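Local coordinates for metal transporter CNNM3 (Homo sapiens, PDB 6DFD), which probably takes part in magnesium efflux across the membrane, its cyclic nucleotide-binding homology domain mediating dimerization, at residues Y100-S105 / Y177-T182; V108-L113 / L191-R196; R118-I123 / T182-S187. The protein carries 6 engineered substitutions. One frame throughout, in Å; residues are numbered along the deposited sequence.

Contact 1 of 3, residues Y100-S105 / Y177-T182; sequences YLYQRS and YCPDYT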
loop_
_atom_site.group_PDB
_atom_site.type_symbol
_atom_site.label_atom_id
_atom_site.label_comp_id
_atom_site.label_asym_id
_atom_site.label_seq_id
_atom_site.Cartn_x
_atom_site.Cartn_y
_atom_site.Cartn_z
ATOM N N TYR A 100 3.649 9.691 -11.829
ATOM C CA TYR A 100 2.672 9.751 -10.749
ATOM C C TYR A 100 1.302 9.338 -11.266
ATOM O O TYR A 100 0.776 9.944 -12.205
ATOM C CB TYR A 100 2.610 11.149 -10.137
ATOM C CG TYR A 100 3.843 11.458 -9.331
ATOM C CD1 TYR A 100 4.981 11.933 -9.948
ATOM C CD2 TYR A 100 3.877 11.240 -7.959
ATOM C CE1 TYR A 100 6.127 12.205 -9.224
ATOM C CE2 TYR A 100 5.021 11.509 -7.225
ATOM C CZ TYR A 100 6.139 11.991 -7.865
ATOM O OH TYR A 100 7.282 12.266 -7.149
ATOM N N LEU A 101 0.730 8.317 -10.640
ATOM C CA LEU A 101 -0.634 7.891 -10.931
ATOM C C LEU A 101 -1.653 8.621 -10.067
ATOM O O LEU A 101 -2.765 8.918 -10.526
ATOM C CB LEU A 101 -0.759 6.384 -10.712
ATOM C CG LEU A 101 0.228 5.484 -11.460
ATOM C CD1 LEU A 101 -0.090 4.014 -11.183
ATOM C CD2 LEU A 101 0.207 5.774 -12.954
ATOM N N TYR A 102 -1.287 8.912 -8.820
ATOM C CA TYR A 102 -2.129 9.654 -7.898
ATOM C C TYR A 102 -1.252 10.585 -7.080
ATOM O O TYR A 102 -0.092 10.275 -6.796
ATOM C CB TYR A 102 -2.900 8.725 -6.961
ATOM C CG TYR A 102 -3.849 7.821 -7.697
ATOM C CD1 TYR A 102 -5.152 8.218 -7.951
ATOM C CD2 TYR A 102 -3.437 6.577 -8.152
ATOM C CE1 TYR A 102 -6.029 7.393 -8.631
ATOM C CE2 TYR A 102 -4.306 5.743 -8.835
ATOM C CZ TYR A 102 -5.603 6.164 -9.069
ATOM O OH TYR A 102 -6.482 5.354 -9.752
ATOM N N GLN A 103 -1.817 11.726 -6.702
ATOM C CA GLN A 103 -1.106 12.679 -5.864
ATOM C C GLN A 103 -2.046 13.173 -4.780
ATOM O O GLN A 103 -3.173 13.584 -5.077
ATOM C CB GLN A 103 -0.570 13.842 -6.695
ATOM C CG GLN A 103 0.404 13.386 -7.764
ATOM C CD GLN A 103 0.778 14.490 -8.715
ATOM O OE1 GLN A 103 0.395 14.476 -9.885
ATOM N NE2 GLN A 103 1.529 15.461 -8.217
ATOM N N ARG A 104 -1.587 13.100 -3.529
ATOM C CA ARG A 104 -2.358 13.575 -2.389
ATOM C C ARG A 104 -3.076 14.869 -2.728
ATOM O O ARG A 104 -2.493 15.786 -3.310
ATOM C CB ARG A 104 -1.449 13.814 -1.183
ATOM C CG ARG A 104 -1.065 12.590 -0.391
ATOM C CD ARG A 104 -0.487 13.024 0.951
ATOM N NE ARG A 104 -1.461 12.875 2.029
ATOM C CZ ARG A 104 -1.548 11.815 2.829
ATOM N NH1 ARG A 104 -0.713 10.788 2.696
ATOM N NH2 ARG A 104 -2.481 11.785 3.772
ATOM N N SER A 105 -4.354 14.926 -2.365
ATOM C CA SER A 105 -5.180 16.124 -2.420
ATOM C C SER A 105 -5.417 16.623 -3.841
ATOM O O SER A 105 -6.094 17.642 -4.016
ATOM C CB SER A 105 -4.589 17.275 -1.590
ATOM O OG SER A 105 -4.346 16.875 -0.249
ATOM N N TYR A 177 -13.093 13.303 -6.395
ATOM C CA TYR A 177 -12.443 12.729 -5.230
ATOM C C TYR A 177 -10.968 13.112 -5.215
ATOM O O TYR A 177 -10.289 13.073 -6.245
ATOM C CB TYR A 177 -12.611 11.209 -5.250
ATOM C CG TYR A 177 -11.736 10.440 -4.287
ATOM C CD1 TYR A 177 -10.791 9.532 -4.753
ATOM C CD2 TYR A 177 -11.864 10.607 -2.915
ATOM C CE1 TYR A 177 -9.996 8.816 -3.879
ATOM C CE2 TYR A 177 -11.072 9.896 -2.033
ATOM C CZ TYR A 177 -10.142 9.001 -2.519
ATOM O OH TYR A 177 -9.348 8.292 -1.642
ATOM N N CYS A 178 -10.482 13.516 -4.044
ATOM C CA CYS A 178 -9.067 13.787 -3.844
ATOM C C CYS A 178 -8.478 12.689 -2.975
ATOM O O CYS A 178 -8.900 12.541 -1.819
ATOM C CB CYS A 178 -8.861 15.150 -3.191
ATOM S SG CYS A 178 -9.416 16.517 -4.212
ATOM N N PRO A 179 -7.521 11.904 -3.461
ATOM C CA PRO A 179 -7.028 10.778 -2.664
ATOM C C PRO A 179 -6.140 11.259 -1.529
ATOM O O PRO A 179 -5.563 12.347 -1.573
ATOM C CB PRO A 179 -6.241 9.948 -3.681
ATOM C CG PRO A 179 -5.703 10.972 -4.640
ATOM C CD PRO A 179 -6.696 12.122 -4.665
ATOM N N ASP A 180 -6.054 10.434 -0.488
ATOM C CA ASP A 180 -5.105 10.652 0.602
ATOM C C ASP A 180 -3.868 9.784 0.421
ATOM O O ASP A 180 -3.314 9.244 1.381
ATOM C CB ASP A 180 -5.758 10.386 1.955
ATOM C CG ASP A 180 -6.125 8.933 2.150
ATOM O OD1 ASP A 180 -6.073 8.169 1.164
ATOM O OD2 ASP A 180 -6.454 8.555 3.293
ATOM N N TYR A 181 -3.438 9.619 -0.826
ATOM C CA TYR A 181 -2.242 8.851 -1.120
ATOM C C TYR A 181 -1.601 9.389 -2.385
ATOM O O TYR A 181 -2.252 10.011 -3.228
ATOM C CB TYR A 181 -2.535 7.355 -1.280
ATOM C CG TYR A 181 -3.766 7.016 -2.100
ATOM C CD1 TYR A 181 -5.000 6.824 -1.487
ATOM C CD2 TYR A 181 -3.691 6.858 -3.479
ATOM C CE1 TYR A 181 -6.129 6.500 -2.227
ATOM C CE2 TYR A 181 -4.815 6.535 -4.228
ATOM C CZ TYR A 181 -6.030 6.357 -3.595
ATOM O OH TYR A 181 -7.149 6.030 -4.331
ATOM N N THR A 182 -0.302 9.147 -2.491
ATOM C CA THR A 182 0.450 9.382 -3.708
ATOM C C THR A 182 0.980 8.040 -4.177
ATOM O O THR A 182 1.417 7.219 -3.360
ATOM C CB THR A 182 1.603 10.376 -3.468
ATOM O OG1 THR A 182 1.082 11.567 -2.868
ATOM C CG2 THR A 182 2.302 10.737 -4.765
#
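Arg104 N donates to Thr182 OG1 at 3.1 Å, nearly straight with 170° at the hydrogen, and Ser105 N gives to Pro179 O at 3.0 Å, approaching nearly along the C=O axis. Thr182 serves two partners because CG2 lies anti to its backbone N while OG1 sits beside it (chi1 -53°): the methyl touches the edge of the Tyr100 ring, 3.6 Å from CD2, and OG1 takes the Arg104 N-H. Earlier in the segment, Leu101 and Tyr102 both face Val183, a classic beta bulge where the chain turns a corner at the outer strand of a beta-barrel sheet. The aromatic contact is T-shaped: Tyr181 sets CE2 over one face of Tyr102, 3.8 Å from CG, with the ring planes 64° apart. The hydroxyl of Tyr102 bonds to Tyr110 O, that of Tyr181 to Glu126 of the second subunit. At the Arg104 guanidinium, the backbone carbonyl of Asp180 lies over one face, O 3.4 Å from CZ, without a hydrogen bond, while NH1 is salt-bridged to Glu122 and NH2 bonds to Gly124 O. Asp180 OD2 is hydrogen-bonded to the backbone N of Lys125 of the second subunit.

Contact 2 of 3, residues V108-L113 / L191-R196; sequences VDYFIL and LIKVTR
The Tyr110 ring is sandwiched between Lys193, from across the strands, and Val108 of its own segment: Lys193 CE rests on one face, 3.4 Å from Tyr110 CG, and Val108 CG2 presses on the opposite face. The extended lysine chain runs on over the same face, NZ standing 4.2 Å from the Tyr110 centroid and 21° off the ring normal, a cation-pi contact beside the CH-pi contact of CE. A chi1 of 51° puts Tyr110 CG between its backbone N and carbonyl carbon, where it meets Lys193; the hydroxyl is tied to Leu101 O. On the same face of the sheet, Ile112 fits against Lys193 and Leu191: its CG1 lies 4.2 Å from Lys193 CG and its CG2 3.9 Å from Leu191 CD2. The other face is wholly apolar across the contact. Phe111 CD1 approaches Val194 CB at 4.3 Å, and Leu113 and Ile192 meet through their CB atoms at 4.2 Å. Helix 47-60 fits over this layer: Leu57 packs on both Phe111 and Leu113, Phe56 on Leu113 and Leu50 on Ile192, while Phe64 makes an edge-to-face pair with Phe111. In the backbone, Phe111 with Val194 and Leu113 with Ile192 are hydrogen-bonded antiparallel pairs; Phe111 N reaches Val194 O at 2.7 Å. Arg196 N adds a bond to Asp109 O at 2.9 Å, just where Thr195 serves as N-cap of helix 196-207. Neighbouring strands 164° apart, one leading straight into the C-terminal helix, are consistent with the beta-roll of a cyclic nucleotide-binding homology domain in the cupin clan.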
loop_
_atom_site.group_PDB
_atom_site.type_symbol
_atom_site.label_atom_id
_atom_site.label_comp_id
_atom_site.label_asym_id
_atom_site.label_seq_id
_atom_site.Cartn_x
_atom_site.Cartn_y
_atom_site.Cartn_z
ATOM N N VAL A 108 -8.910 13.504 -8.717
ATOM C CA VAL A 108 -8.704 12.390 -9.627
ATOM C C VAL A 108 -10.054 11.746 -9.917
ATOM O O VAL A 108 -10.974 11.786 -9.091
ATOM C CB VAL A 108 -7.714 11.360 -9.043
ATOM C CG1 VAL A 108 -8.386 10.521 -7.950
ATOM C CG2 VAL A 108 -7.141 10.491 -10.151
ATOM N N ASP A 109 -10.169 11.143 -11.101
ATOM C CA ASP A 109 -11.436 10.546 -11.503
ATOM C C ASP A 109 -11.223 9.247 -12.273
ATOM O O ASP A 109 -12.010 8.915 -13.170
ATOM C CB ASP A 109 -12.265 11.525 -12.341
ATOM C CG ASP A 109 -11.663 11.785 -13.706
ATOM O OD1 ASP A 109 -10.448 11.560 -13.880
ATOM O OD2 ASP A 109 -12.413 12.213 -14.609
ATOM N N TYR A 110 -10.187 8.487 -11.929
ATOM C CA TYR A 110 -9.995 7.187 -12.551
ATOM C C TYR A 110 -9.516 6.163 -11.536
ATOM O O TYR A 110 -8.920 6.492 -10.506
ATOM C CB TYR A 110 -9.013 7.253 -13.724
ATOM C CG TYR A 110 -7.702 7.944 -13.400
ATOM C CD1 TYR A 110 -6.708 7.287 -12.695
ATOM C CD2 TYR A 110 -7.468 9.252 -13.807
ATOM C CE1 TYR A 110 -5.506 7.915 -12.397
ATOM C CE2 TYR A 110 -6.267 9.891 -13.520
ATOM C CZ TYR A 110 -5.296 9.219 -12.814
ATOM O OH TYR A 110 -4.110 9.858 -12.528
ATOM N N PHE A 111 -9.820 4.910 -11.854
ATOM C CA PHE A 111 -9.382 3.726 -11.135
ATOM C C PHE A 111 -8.241 3.097 -11.919
ATOM O O PHE A 111 -8.261 3.095 -13.153
ATOM C CB PHE A 111 -10.564 2.758 -11.006
ATOM C CG PHE A 111 -10.194 1.335 -10.713
ATOM C CD1 PHE A 111 -9.867 0.457 -11.742
ATOM C CD2 PHE A 111 -10.236 0.851 -9.419
ATOM C CE1 PHE A 111 -9.546 -0.853 -11.475
ATOM C CE2 PHE A 111 -9.915 -0.471 -9.145
ATOM C CZ PHE A 111 -9.572 -1.323 -10.173
ATOM N N ILE A 112 -7.239 2.582 -11.207
ATOM C CA ILE A 112 -6.104 1.918 -11.836
ATOM C C ILE A 112 -5.863 0.569 -11.183
ATOM O O ILE A 112 -5.891 0.441 -9.953
ATOM C CB ILE A 112 -4.828 2.784 -11.767
ATOM C CG1 ILE A 112 -4.964 3.961 -12.733
ATOM C CG2 ILE A 112 -3.597 1.953 -12.109
ATOM C CD1 ILE A 112 -3.901 5.002 -12.579
ATOM N N LEU A 113 -5.619 -0.441 -12.014
ATOM C CA LEU A 113 -5.107 -1.728 -11.568
ATOM C C LEU A 113 -3.792 -1.953 -12.291
ATOM O O LEU A 113 -3.704 -1.733 -13.505
ATOM C CB LEU A 113 -6.083 -2.874 -11.858
ATOM C CG LEU A 113 -5.533 -4.259 -11.487
ATOM C CD1 LEU A 113 -6.588 -5.127 -10.925
ATOM C CD2 LEU A 113 -4.931 -4.955 -12.690
ATOM N N LEU A 191 -0.942 -1.026 -17.224
ATOM C CA LEU A 191 -2.044 -0.592 -16.377
ATOM C C LEU A 191 -3.390 -0.815 -17.046
ATOM O O LEU A 191 -3.530 -0.681 -18.267
ATOM C CB LEU A 191 -1.952 0.918 -16.063
ATOM C CG LEU A 191 -0.702 1.453 -15.374
ATOM C CD1 LEU A 191 -0.855 2.935 -15.169
ATOM C CD2 LEU A 191 -0.463 0.750 -14.055
ATOM N N ILE A 192 -4.383 -1.101 -16.206
ATOM C CA ILE A 192 -5.799 -0.918 -16.518
ATOM C C ILE A 192 -6.225 0.405 -15.898
ATOM O O ILE A 192 -6.041 0.615 -14.694
ATOM C CB ILE A 192 -6.639 -2.084 -15.963
ATOM C CG1 ILE A 192 -6.284 -3.384 -16.688
ATOM C CG2 ILE A 192 -8.140 -1.787 -16.049
ATOM C CD1 ILE A 192 -6.554 -3.358 -18.207
ATOM N N LYS A 193 -6.775 1.307 -16.710
ATOM C CA LYS A 193 -7.249 2.607 -16.248
ATOM C C LYS A 193 -8.706 2.779 -16.640
ATOM O O LYS A 193 -9.033 2.808 -17.834
ATOM C CB LYS A 193 -6.427 3.744 -16.848
ATOM C CG LYS A 193 -6.801 5.118 -16.322
ATOM C CD LYS A 193 -6.156 6.224 -17.159
ATOM C CE LYS A 193 -6.029 7.527 -16.382
ATOM N NZ LYS A 193 -5.320 8.592 -17.162
ATOM N N VAL A 194 -9.572 2.939 -15.645
ATOM C CA VAL A 194 -11.006 3.104 -15.874
ATOM C C VAL A 194 -11.424 4.440 -15.288
ATOM O O VAL A 194 -11.298 4.658 -14.076
ATOM C CB VAL A 194 -11.819 1.958 -15.264
ATOM C CG1 VAL A 194 -13.320 2.206 -15.466
ATOM C CG2 VAL A 194 -11.401 0.656 -15.894
ATOM N N THR A 195 -11.912 5.334 -16.143
ATOM C CA THR A 195 -12.393 6.616 -15.672
ATOM C C THR A 195 -13.818 6.487 -15.154
ATOM O O THR A 195 -14.536 5.522 -15.439
ATOM C CB THR A 195 -12.352 7.675 -16.778
ATOM O OG1 THR A 195 -13.333 7.372 -17.776
ATOM C CG2 THR A 195 -10.969 7.741 -17.429
ATOM N N ARG A 196 -14.224 7.489 -14.383
ATOM C CA ARG A 196 -15.584 7.508 -13.866
ATOM C C ARG A 196 -16.598 7.476 -15.001
ATOM O O ARG A 196 -17.606 6.768 -14.920
ATOM C CB ARG A 196 -15.782 8.744 -12.992
ATOM C CG ARG A 196 -17.173 8.866 -12.391
ATOM C CD ARG A 196 -17.217 9.923 -11.298
ATOM N NE ARG A 196 -16.489 11.135 -11.669
ATOM C CZ ARG A 196 -16.421 12.233 -10.921
ATOM N NH1 ARG A 196 -17.043 12.289 -9.750
ATOM N NH2 ARG A 196 -15.731 13.283 -11.348
#

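Contact 3 of 3, residues R118-I123 / T182-S187; sequences RVEVEI and TVRALS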
loop_
_atom_site.group_PDB
_atom_site.type_symbol
_atom_site.label_atom_id
_atom_site.label_comp_id
_atom_site.label_asym_id
_atom_site.label_seq_id
_atom_site.Cartn_x
_atom_site.Cartn_y
_atom_site.Cartn_z
ATOM N N ARG A 118 5.862 -1.904 -10.673
ATOM C CA ARG A 118 6.058 -1.613 -9.260
ATOM C C ARG A 118 5.816 -0.140 -8.988
ATOM O O ARG A 118 6.254 0.724 -9.756
ATOM C CB ARG A 118 7.480 -1.982 -8.817
ATOM C CG ARG A 118 7.947 -3.334 -9.291
ATOM C CD ARG A 118 7.215 -4.450 -8.555
ATOM N NE ARG A 118 7.618 -4.507 -7.156
ATOM C CZ ARG A 118 7.259 -5.463 -6.308
ATOM N NH1 ARG A 118 6.470 -6.454 -6.709
ATOM N NH2 ARG A 118 7.693 -5.428 -5.055
ATOM N N VAL A 119 5.139 0.143 -7.877
ATOM C CA VAL A 119 4.848 1.512 -7.475
ATOM C C VAL A 119 5.171 1.681 -5.997
ATOM O O VAL A 119 5.161 0.724 -5.218
ATOM C CB VAL A 119 3.373 1.902 -7.738
ATOM C CG1 VAL A 119 3.079 1.911 -9.225
ATOM C CG2 VAL A 119 2.432 0.973 -6.997
ATOM N N GLU A 120 5.467 2.914 -5.620
ATOM C CA GLU A 120 5.563 3.306 -4.227
ATOM C C GLU A 120 4.312 4.085 -3.873
ATOM O O GLU A 120 3.895 4.986 -4.615
ATOM C CB GLU A 120 6.804 4.163 -3.959
ATOM C CG GLU A 120 6.911 4.647 -2.509
ATOM C CD GLU A 120 8.180 5.450 -2.253
ATOM O OE1 GLU A 120 9.215 4.835 -1.929
ATOM O OE2 GLU A 120 8.134 6.691 -2.390
ATOM N N VAL A 121 3.722 3.732 -2.742
ATOM C CA VAL A 121 2.520 4.361 -2.231
ATOM C C VAL A 121 2.886 5.035 -0.923
ATOM O O VAL A 121 3.509 4.409 -0.056
ATOM C CB VAL A 121 1.396 3.334 -2.002
ATOM C CG1 VAL A 121 0.114 4.034 -1.606
ATOM C CG2 VAL A 121 1.186 2.474 -3.235
ATOM N N GLU A 122 2.495 6.296 -0.772
ATOM C CA GLU A 122 2.556 6.967 0.521
ATOM C C GLU A 122 1.138 7.384 0.879
ATOM O O GLU A 122 0.480 8.080 0.098
ATOM C CB GLU A 122 3.519 8.158 0.493
ATOM C CG GLU A 122 3.074 9.321 -0.341
ATOM C CD GLU A 122 2.463 10.422 0.498
ATOM O OE1 GLU A 122 1.228 10.587 0.449
ATOM O OE2 GLU A 122 3.219 11.110 1.217
ATOM N N ILE A 123 0.658 6.946 2.043
ATOM C CA ILE A 123 -0.780 6.908 2.282
ATOM C C ILE A 123 -1.093 7.205 3.743
ATOM O O ILE A 123 -0.316 6.891 4.652
ATOM C CB ILE A 123 -1.362 5.541 1.858
ATOM C CG1 ILE A 123 -2.883 5.542 2.016
ATOM C CG2 ILE A 123 -0.734 4.421 2.663
ATOM C CD1 ILE A 123 -3.575 4.564 1.109
ATOM N N THR A 182 -0.302 9.147 -2.491
ATOM C CA THR A 182 0.450 9.382 -3.708
ATOM C C THR A 182 0.980 8.040 -4.177
ATOM O O THR A 182 1.417 7.219 -3.360
ATOM C CB THR A 182 1.603 10.376 -3.468
ATOM O OG1 THR A 182 1.082 11.567 -2.868
ATOM C CG2 THR A 182 2.302 10.737 -4.765
ATOM N N VAL A 183 0.926 7.814 -5.489
ATOM C CA VAL A 183 1.370 6.560 -6.086
ATOM C C VAL A 183 2.314 6.895 -7.226
ATOM O O VAL A 183 1.928 7.595 -8.170
ATOM C CB VAL A 183 0.193 5.708 -6.591
ATOM C CG1 VAL A 183 0.705 4.433 -7.248
ATOM C CG2 VAL A 183 -0.749 5.380 -5.446
ATOM N N ARG A 184 3.541 6.384 -7.153
ATOM C CA ARG A 184 4.571 6.717 -8.122
ATOM C C ARG A 184 5.166 5.451 -8.710
ATOM O O ARG A 184 5.539 4.535 -7.971
ATOM C CB ARG A 184 5.685 7.559 -7.475
ATOM C CG ARG A 184 6.795 7.957 -8.438
ATOM C CD ARG A 184 7.847 8.828 -7.754
ATOM N NE ARG A 184 8.391 8.197 -6.555
ATOM C CZ ARG A 184 9.477 7.433 -6.520
ATOM N NH1 ARG A 184 10.174 7.182 -7.623
ATOM N NH2 ARG A 184 9.861 6.911 -5.367
ATOM N N ALA A 185 5.317 5.431 -10.030
ATOM C CA ALA A 185 5.975 4.314 -10.690
ATOM C C ALA A 185 7.419 4.188 -10.230
ATOM O O ALA A 185 8.134 5.188 -10.105
ATOM C CB ALA A 185 5.949 4.505 -12.201
ATOM N N LEU A 186 7.839 2.943 -9.999
ATOM C CA LEU A 186 9.231 2.592 -9.776
ATOM C C LEU A 186 9.819 1.805 -10.938
ATOM O O LEU A 186 11.003 1.449 -10.898
ATOM C CB LEU A 186 9.366 1.775 -8.484
ATOM C CG LEU A 186 8.816 2.409 -7.213
ATOM C CD1 LEU A 186 8.980 1.413 -6.059
ATOM C CD2 LEU A 186 9.515 3.730 -6.902
ATOM N N SER A 187 9.030 1.546 -11.974
ATOM C CA SER A 187 9.414 0.734 -13.119
ATOM C C SER A 187 8.439 1.062 -14.234
ATOM O O SER A 187 7.435 1.739 -14.009
ATOM C CB SER A 187 9.364 -0.760 -12.796
ATOM O OG SER A 187 8.008 -1.195 -12.649
HETATM O O HOH W 1 6.724 8.823 -4.311
#
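Val183 spreads its two methyls over two valines of the neighbouring strand: with CG1 anti to the backbone N (chi1 178°), that methyl lies 3.7 Å from Val119 CB, and CG2 lies alongside Val121 CG2 at 4.1 Å. Tyr138 covers all three valines on this face. Farther along, the Leu186 side chain folds against the opposing backbone, with CG 3.7 Å from Glu120 N and CD2 against Glu120 CB. The strands run antiparallel, 163° apart, and Glu120 with Arg184 and Glu122 with Thr182 are hydrogen-bonded pairs. Beyond the strand, Leu186 N bonds to Arg118 O at 2.7 Å, and Ser187 OG accepts the N-H of Arg118. The face opposite the valines is polar. Glu120 and Arg184 lie side by side and point the same way, yet their salt bridge is weak, with OE2 3.4 Å from NH2 and the carboxylate and guanidinium planes 84° apart. A water bridges the same two side chains, donating to Glu120 OE2 and accepting from Arg184 NE at 2.9 Å; it and OE2 both sit at the guanidinium edge. Glu122 bends back over Thr182, its CG 3.6 Å from Thr182 CB, and its OE1 accepts a weak bond from Thr182 OG1 at 3.5 Å while salt-bridging Arg104 NH1. An alanine at Glu122 would probably leave Arg104 NH1 without its charged mate and the Thr182 hydroxyl without this acceptor. Backbone bonds and valine contacts thus appear to fix the pairing; the charged groups add a long, water-bridged link at Glu120 and a closer salt bridge at Glu122, and these positive neighbours would probably help keep both carboxylates ionised.

Overall arrangement
Contact 2 lies deepest, its centre about 4 Å from the centre of the chain, whereas the centres of contacts 1 and 3 are about 13 Å out. Contacts 1 and 3 share Thr182 and strand 181-185, which joins strand 100-102 on one flank to strand 119-123 on the other within one sheet; contact 2 pairs strands of the second sheet. Tyrosine hydroxyls tie contacts 1 and 2 together. Chemistry follows position: contact 2 buries one face beneath helix 47-60, contact 3 has one valine and one charged face, and irregular contact 1 meets the second subunit through several polar groups.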